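Local coordinates for protein Lic11098 (Leptospira interrogans serogroup Icterohaemorrhagiae serovar copenhageni, PDB 4U08) that is of unknown function but, as a leucine-rich repeat protein of a human pathogen, probably binds partner molecules and may contribute to virulence, at residues I208-N213 and K231-K236. Sequence-based numbering, arbitrary orientation.
Sequences ILHLRN and KLLLNK. With ZN (zinc ion), chain F.
Leu233 buries the most surface in this contact. It lies beside His210 on one face of the parallel strands 208-210 and 231-233, and against Arg212, just past the end of the first. Leu233 CD1 lies 3.4 Å from His210 CD2, oblique to the ring. Leu233 CD1 also sits over the centre of one face of the Arg212 guanidinium, 3.7 Å from Arg212 CZ. The Arg212 chain bends at chi3 (-82°), which brings NH2 over the rim of the imidazole. NH2 is also salt-bridged to Asp189, in the loop after strand 185-187. His210 ND1 binds a zinc ion at 2.2 Å, and a water is a further ligand. On the same face, Ile208 CD1 packs along the Lys231 chain, 3.6 Å from Lys231 CD. Leu209 and Leu232 turn to the other face with CG anti to the backbone N; Leu209 CD2 meets Leu232 CD1 at 3.9 Å. Past the strand ends Leu211 and Leu234 also lie side by side, but with CG anti to the carbonyl carbon. Main-chain hydrogen bonds hold the register; Leu233 N to Leu209 O is nearly straight at 178°. Farther on, Asn213 N bonds Asn235 O at 2.8 Å. Equivalent leucines stacked inside, with short parallel strands in register, are the hallmark of the leucine-rich repeat solenoid.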
ATOM      1  N   ILE A 208       5.407   4.409   3.669  1.00 26.88           N
ATOM      2  CA  ILE A 208       4.348   3.952   2.764  1.00 28.09           C
ATOM      3  C   ILE A 208       2.971   4.251   3.365  1.00 31.61           C
ATOM      4  O   ILE A 208       2.669   3.815   4.471  1.00 29.66           O
ATOM      5  CB  ILE A 208       4.482   2.428   2.456  1.00 32.48           C
ATOM      6  CG1 ILE A 208       5.920   2.001   2.016  1.00 34.24           C
ATOM      7  CG2 ILE A 208       3.426   1.958   1.459  1.00 33.97           C
ATOM      8  CD1 ILE A 208       6.590   2.560   0.853  1.00 49.83           C
ATOM      9  N   LEU A 209       2.126   4.937   2.601  1.00 27.20           N
ATOM     10  CA  LEU A 209       0.769   5.274   3.015  1.00 26.82           C
ATOM     11  C   LEU A 209      -0.204   4.839   1.916  1.00 31.77           C
ATOM     12  O   LEU A 209      -0.186   5.413   0.823  1.00 31.16           O
ATOM     13  CB  LEU A 209       0.671   6.799   3.307  1.00 26.22           C
ATOM     14  CG  LEU A 209      -0.705   7.394   3.744  1.00 29.45           C
ATOM     15  CD1 LEU A 209      -1.330   6.602   4.930  1.00 28.80           C
ATOM     16  CD2 LEU A 209      -0.569   8.857   4.136  1.00 29.25           C
ATOM     17  N   HIS A 210      -1.007   3.794   2.192  1.00 28.60           N
ATOM     18  CA  HIS A 210      -1.997   3.225   1.285  1.00 29.53           C
ATOM     19  C   HIS A 210      -3.365   3.767   1.643  1.00 32.55           C
ATOM     20  O   HIS A 210      -3.878   3.475   2.727  1.00 31.49           O
ATOM     21  CB  HIS A 210      -1.972   1.692   1.378  1.00 32.19           C
ATOM     22  CG  HIS A 210      -0.799   1.074   0.669  1.00 38.27           C
ATOM     23  ND1 HIS A 210      -0.668  -0.282   0.565  1.00 41.83           N
ATOM     24  CD2 HIS A 210       0.255   1.659   0.049  1.00 41.42           C
ATOM     25  CE1 HIS A 210       0.461  -0.494  -0.095  1.00 41.76           C
ATOM     26  NE2 HIS A 210       1.046   0.648  -0.432  1.00 41.77           N
ATOM     27  N   LEU A 211      -3.913   4.624   0.787  1.00 27.69           N
ATOM     28  CA  LEU A 211      -5.217   5.257   1.009  1.00 26.85           C
ATOM     29  C   LEU A 211      -6.159   5.073  -0.168  1.00 31.99           C
ATOM     30  O   LEU A 211      -7.097   5.859  -0.342  1.00 32.92           O
ATOM     31  CB  LEU A 211      -5.032   6.748   1.287  1.00 26.25           C
ATOM     32  CG  LEU A 211      -4.602   7.117   2.709  1.00 29.98           C
ATOM     33  CD1 LEU A 211      -4.119   8.524   2.752  1.00 29.24           C
ATOM     34  CD2 LEU A 211      -5.760   6.961   3.672  1.00 31.67           C
ATOM     35  N   ARG A 212      -5.916   4.036  -0.973  1.00 30.93           N
ATOM     36  CA  ARG A 212      -6.699   3.778  -2.177  1.00 31.12           C
ATOM     37  C   ARG A 212      -8.133   3.456  -1.850  1.00 35.73           C
ATOM     38  O   ARG A 212      -8.403   2.770  -0.870  1.00 36.60           O
ATOM     39  CB  ARG A 212      -6.096   2.612  -2.972  1.00 29.86           C
ATOM     40  CG  ARG A 212      -4.693   2.918  -3.511  1.00 35.10           C
ATOM     41  CD  ARG A 212      -4.049   1.654  -4.035  1.00 46.65           C
ATOM     42  NE  ARG A 212      -3.448   0.862  -2.959  1.00 51.62           N
ATOM     43  CZ  ARG A 212      -2.806  -0.286  -3.148  1.00 68.07           C
ATOM     44  NH1 ARG A 212      -2.669  -0.783  -4.369  1.00 62.72           N
ATOM     45  NH2 ARG A 212      -2.291  -0.940  -2.118  1.00 56.70           N
ATOM     46  N   ASN A 213      -9.048   3.887  -2.709  1.00 32.30           N
ATOM     47  CA  ASN A 213     -10.454   3.540  -2.593  1.00 33.18           C
ATOM     48  C   ASN A 213     -11.092   4.019  -1.275  1.00 37.09           C
ATOM     49  O   ASN A 213     -11.723   3.251  -0.564  1.00 38.95           O
ATOM     50  CB  ASN A 213     -10.677   2.018  -2.831  1.00 36.64           C
ATOM     51  CG  ASN A 213     -11.779   1.684  -3.801  1.00 60.28           C
ATOM     52  OD1 ASN A 213     -11.751   0.635  -4.442  1.00 65.10           O
ATOM     53  ND2 ASN A 213     -12.802   2.522  -3.881  1.00 47.97           N
ATOM     54  N   LYS A 231       6.164   6.433  -0.733  1.00 23.67           N
ATOM     55  CA  LYS A 231       5.049   6.037  -1.585  1.00 23.33           C
ATOM     56  C   LYS A 231       3.737   6.550  -0.993  1.00 29.24           C
ATOM     57  O   LYS A 231       3.410   6.256   0.161  1.00 27.32           O
ATOM     58  CB  LYS A 231       4.974   4.504  -1.757  1.00 26.33           C
ATOM     59  CG  LYS A 231       6.168   3.912  -2.513  1.00 34.99           C
ATOM     60  CD  LYS A 231       5.991   2.421  -2.691  1.00 47.68           C
ATOM     61  CE  LYS A 231       7.242   1.803  -3.253  1.00 66.62           C
ATOM     62  NZ  LYS A 231       7.427   0.421  -2.744  1.00 82.14           N
ATOM     63  N   LEU A 232       2.978   7.296  -1.809  1.00 25.69           N
ATOM     64  CA  LEU A 232       1.688   7.835  -1.419  1.00 26.37           C
ATOM     65  C   LEU A 232       0.660   7.351  -2.440  1.00 30.93           C
ATOM     66  O   LEU A 232       0.679   7.804  -3.593  1.00 26.68           O
ATOM     67  CB  LEU A 232       1.772   9.378  -1.332  1.00 26.05           C
ATOM     68  CG  LEU A 232       0.481  10.151  -0.934  1.00 29.45           C
ATOM     69  CD1 LEU A 232      -0.149   9.583   0.360  1.00 28.60           C
ATOM     70  CD2 LEU A 232       0.766  11.634  -0.774  1.00 31.67           C
ATOM     71  N   LEU A 233      -0.212   6.396  -2.032  1.00 27.47           N
ATOM     72  CA  LEU A 233      -1.199   5.832  -2.953  1.00 27.74           C
ATOM     73  C   LEU A 233      -2.581   6.362  -2.629  1.00 31.38           C
ATOM     74  O   LEU A 233      -3.173   5.984  -1.610  1.00 31.23           O
ATOM     75  CB  LEU A 233      -1.179   4.305  -2.946  1.00 28.82           C
ATOM     76  CG  LEU A 233       0.181   3.590  -3.070  1.00 37.62           C
ATOM     77  CD1 LEU A 233      -0.040   2.096  -3.282  1.00 39.55           C
ATOM     78  CD2 LEU A 233       1.050   4.150  -4.233  1.00 38.17           C
ATOM     79  N   LEU A 234      -3.075   7.259  -3.482  1.00 27.21           N
ATOM     80  CA  LEU A 234      -4.364   7.945  -3.325  1.00 26.70           C
ATOM     81  C   LEU A 234      -5.376   7.628  -4.420  1.00 33.15           C
ATOM     82  O   LEU A 234      -6.360   8.358  -4.576  1.00 32.50           O
ATOM     83  CB  LEU A 234      -4.135   9.450  -3.209  1.00 26.21           C
ATOM     84  CG  LEU A 234      -3.520   9.914  -1.884  1.00 29.49           C
ATOM     85  CD1 LEU A 234      -2.832  11.245  -2.042  1.00 27.48           C
ATOM     86  CD2 LEU A 234      -4.568   9.960  -0.780  1.00 31.13           C
ATOM     87  N   ASN A 235      -5.173   6.502  -5.140  1.00 32.21           N
ATOM     88  CA  ASN A 235      -6.080   6.069  -6.213  1.00 33.29           C
ATOM     89  C   ASN A 235      -7.512   5.992  -5.743  1.00 37.09           C
ATOM     90  O   ASN A 235      -7.767   5.546  -4.618  1.00 37.79           O
ATOM     91  CB  ASN A 235      -5.744   4.663  -6.701  1.00 35.16           C
ATOM     92  CG  ASN A 235      -4.378   4.450  -7.256  1.00 53.71           C
ATOM     93  OD1 ASN A 235      -3.943   3.309  -7.369  1.00 53.13           O
ATOM     94  ND2 ASN A 235      -3.713   5.514  -7.689  1.00 41.70           N
ATOM     95  N   LYS A 236      -8.449   6.352  -6.629  1.00 32.56           N
ATOM     96  CA  LYS A 236      -9.886   6.196  -6.374  1.00 32.55           C
ATOM     97  C   LYS A 236     -10.363   6.881  -5.074  1.00 38.23           C
ATOM     98  O   LYS A 236     -10.919   6.243  -4.193  1.00 39.83           O
ATOM     99  CB  LYS A 236     -10.300   4.719  -6.428  1.00 34.82           C
ATOM    100  CG  LYS A 236     -10.184   4.105  -7.822  1.00 48.17           C
ATOM    101  CD  LYS A 236     -10.586   2.648  -7.838  1.00 58.54           C
ATOM    102  CE  LYS A 236     -10.580   2.119  -9.256  1.00 75.66           C
ATOM    103  NZ  LYS A 236     -10.763   0.646  -9.306  1.00 89.05           N
TER
HETATM  104 ZN    ZN F 504      -1.931  -1.774   1.665  1.00 78.55          ZN
HETATM  105  O   HOH W   1     -13.668   5.400  -3.534  1.00 60.75           O
HETATM  106  O   HOH W   2      -3.837  -1.066   2.588  1.00 26.77           O